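Local coordinates for protein Bm4233, isoform b (Brugia malayi, PDB 6ANY) that probably binds sterols and related lipids as a secreted venom allergen-like member of the CAP superfamily in a filarial nematode, at residues 25-30 against 176-181. Residues are numbered along the deposited sequence; the frame is centred on the assembly and turned at random.
Sequences SLLIHG and LIYELG. With NAG (2-acetamido-2-deoxy-beta-D-glucopyranose), chain C.
Tyr178 meets Leu27 and Ile28 at the C-terminal end of helix 10-28, and the segment that carries it, 176-181, illustrates how side-chain contact with a helix end can rest on one aromatic residue while backbone pairing with strand 43-44 also holds the chain. Ahead of the tyrosine, Leu176 makes an apolar contact with a glycan attached to the protein: its CG lies 3.8 Å from the acetyl methyl C8 of the N-acetylglucosamine, which is also hydrogen-bonded to the carbonyl of Lys174. Ile177 then ties the backbone to Asn121 and Gly141.

With CG set between its backbone N and carbonyl carbon (chi1 60°), Tyr178 places its ring against Leu27 and Ile28. Both approach obliquely from the same side of the ring plane. Leu27 comes near the hydroxyl end, CD2 standing 3.6 Å from Tyr178 CE1. Its other methyl, CD1, comes 3.8 Å from Tyr178 OH, so the leucine fork spans from ring carbons to hydroxyl. Diagonally across the ring, Ile28 offers its branch methyl, CG2, at 4.1 Å from Tyr178 CD2. The buried phenol oxygen is hydrogen-bonded to the carbonyl of Pro41, giving the apolar contact a polar end.

This helix belongs to the CAP domain, and immediately after the tyrosine strand 179-180 forms a short two-stranded antiparallel sheet with 43-44, Glu179 bonding through its backbone to Lys44. Separately, Glu179 OE1 bonds to Asn45 ND2. Gly181, bonded to Arg42, brings the backbones nearest, its CA 8.2 Å from Ile28 CA. Here the helix closes in a Schellman motif with Gly30, at positive phi, as C-prime residue. His29 turns back so that ND1 donates to Ser25 O at 2.8 Å, the oxygen lying in the imidazole plane and accepting His29 N as well.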
loop_
_atom_site.group_PDB
_atom_site.type_symbol
_atom_site.label_atom_id
_atom_site.label_comp_id
_atom_site.label_asym_id
_atom_site.label_seq_id
_atom_site.Cartn_x
_atom_site.Cartn_y
_atom_site.Cartn_z
ATOM N N SER A 25 4.943 9.215 4.169
ATOM C CA SER A 25 5.597 10.383 4.761
ATOM C C SER A 25 5.675 11.563 3.796
ATOM O O SER A 25 5.312 12.712 4.145
ATOM C CB SER A 25 6.977 9.980 5.278
ATOM O OG SER A 25 7.664 11.108 5.691
ATOM N N LEU A 26 6.111 11.313 2.567
ATOM C CA LEU A 26 6.125 12.378 1.531
ATOM C C LEU A 26 4.756 12.963 1.355
ATOM O O LEU A 26 4.612 14.167 1.278
ATOM C CB LEU A 26 6.620 11.866 0.190
ATOM C CG LEU A 26 8.120 11.565 0.107
ATOM C CD1 LEU A 26 8.427 10.959 -1.230
ATOM C CD2 LEU A 26 9.023 12.789 0.263
ATOM N N LEU A 27 3.726 12.117 1.365
ATOM C CA LEU A 27 2.363 12.595 1.223
ATOM C C LEU A 27 1.922 13.495 2.372
ATOM O O LEU A 27 1.320 14.561 2.114
ATOM C CB LEU A 27 1.395 11.412 1.187
ATOM C CG LEU A 27 -0.053 11.668 0.926
ATOM C CD1 LEU A 27 -0.284 12.372 -0.432
ATOM C CD2 LEU A 27 -0.812 10.373 1.052
ATOM N N ILE A 28 2.111 13.053 3.628
ATOM C CA ILE A 28 1.663 13.890 4.796
ATOM C C ILE A 28 2.530 15.159 5.027
ATOM O O ILE A 28 2.092 16.080 5.682
ATOM C CB ILE A 28 1.550 13.114 6.097
ATOM C CG1 ILE A 28 2.872 12.490 6.469
ATOM C CG2 ILE A 28 0.438 12.057 6.013
ATOM C CD1 ILE A 28 2.820 11.883 7.833
ATOM N N HIS A 29 3.703 15.216 4.395
ATOM C CA HIS A 29 4.522 16.393 4.378
ATOM C C HIS A 29 4.209 17.351 3.223
ATOM O O HIS A 29 4.880 18.350 3.108
ATOM C CB HIS A 29 5.992 16.034 4.353
ATOM C CG HIS A 29 6.512 15.633 5.677
ATOM N ND1 HIS A 29 6.359 14.359 6.186
ATOM C CD2 HIS A 29 7.086 16.372 6.663
ATOM C CE1 HIS A 29 6.904 14.307 7.385
ATOM N NE2 HIS A 29 7.374 15.512 7.681
ATOM N N GLY A 30 3.122 17.126 2.480
ATOM C CA GLY A 30 2.712 18.054 1.439
ATOM C C GLY A 30 3.628 18.067 0.232
ATOM O O GLY A 30 3.671 19.081 -0.458
ATOM N N LEU A 176 -12.415 9.818 5.557
ATOM C CA LEU A 176 -11.234 10.494 5.002
ATOM C C LEU A 176 -10.145 9.463 4.730
ATOM O O LEU A 176 -9.981 8.537 5.513
ATOM C CB LEU A 176 -10.679 11.549 5.982
ATOM C CG LEU A 176 -11.678 12.638 6.445
ATOM C CD1 LEU A 176 -10.958 13.554 7.433
ATOM C CD2 LEU A 176 -12.305 13.435 5.289
ATOM N N ILE A 177 -9.342 9.701 3.725
ATOM C CA ILE A 177 -8.232 8.817 3.380
ATOM C C ILE A 177 -7.173 8.881 4.501
ATOM O O ILE A 177 -6.681 7.851 5.003
ATOM C CB ILE A 177 -7.626 9.229 2.036
ATOM C CG1 ILE A 177 -8.701 9.063 0.931
ATOM C CG2 ILE A 177 -6.348 8.399 1.738
ATOM C CD1 ILE A 177 -8.459 9.927 -0.259
ATOM N N TYR A 178 -6.870 10.111 4.900
ATOM C CA TYR A 178 -6.065 10.369 6.075
ATOM C C TYR A 178 -6.475 11.689 6.723
ATOM O O TYR A 178 -7.102 12.487 6.098
ATOM C CB TYR A 178 -4.564 10.370 5.741
ATOM C CG TYR A 178 -4.088 11.392 4.727
ATOM C CD1 TYR A 178 -4.099 11.096 3.375
ATOM C CD2 TYR A 178 -3.552 12.628 5.129
ATOM C CE1 TYR A 178 -3.657 11.995 2.433
ATOM C CE2 TYR A 178 -3.110 13.575 4.188
ATOM C CZ TYR A 178 -3.174 13.264 2.823
ATOM O OH TYR A 178 -2.731 14.164 1.847
ATOM N N GLU A 179 -6.147 11.883 7.992
ATOM C CA GLU A 179 -6.569 13.101 8.739
ATOM C C GLU A 179 -5.709 14.306 8.328
ATOM O O GLU A 179 -4.495 14.194 8.222
ATOM C CB GLU A 179 -6.479 12.940 10.263
ATOM C CG GLU A 179 -7.258 11.794 10.820
ATOM C CD GLU A 179 -7.011 11.616 12.329
ATOM O OE1 GLU A 179 -6.640 12.672 12.972
ATOM O OE2 GLU A 179 -7.189 10.433 12.812
ATOM N N LEU A 180 -6.366 15.440 8.099
ATOM C CA LEU A 180 -5.702 16.721 7.840
ATOM C C LEU A 180 -5.050 17.276 9.090
ATOM O O LEU A 180 -5.676 17.384 10.130
ATOM C CB LEU A 180 -6.672 17.748 7.318
ATOM C CG LEU A 180 -7.361 17.382 5.974
ATOM C CD1 LEU A 180 -8.220 18.529 5.534
ATOM C CD2 LEU A 180 -6.334 17.129 4.901
ATOM N N GLY A 181 -3.755 17.530 9.006
ATOM C CA GLY A 181 -3.022 18.048 10.143
ATOM C C GLY A 181 -1.561 18.143 9.839
ATOM O O GLY A 181 -1.121 18.121 8.684
HETATM C C1 NAG C . -17.838 13.083 3.199
HETATM C C2 NAG C . -18.076 13.187 4.692
HETATM C C3 NAG C . -19.508 12.752 5.002
HETATM C C4 NAG C . -20.513 13.456 4.081
HETATM C C5 NAG C . -20.077 13.333 2.616
HETATM C C6 NAG C . -20.973 14.084 1.636
HETATM C C7 NAG C . -16.222 12.937 6.251
HETATM C C8 NAG C . -15.393 11.978 7.045
HETATM N N2 NAG C . -17.076 12.394 5.389
HETATM O O3 NAG C . -19.822 13.053 6.364
HETATM O O4 NAG C . -21.820 12.879 4.271
HETATM O O5 NAG C . -18.765 13.852 2.467
HETATM O O6 NAG C . -21.217 15.402 2.134
HETATM O O7 NAG C . -16.116 14.140 6.390
#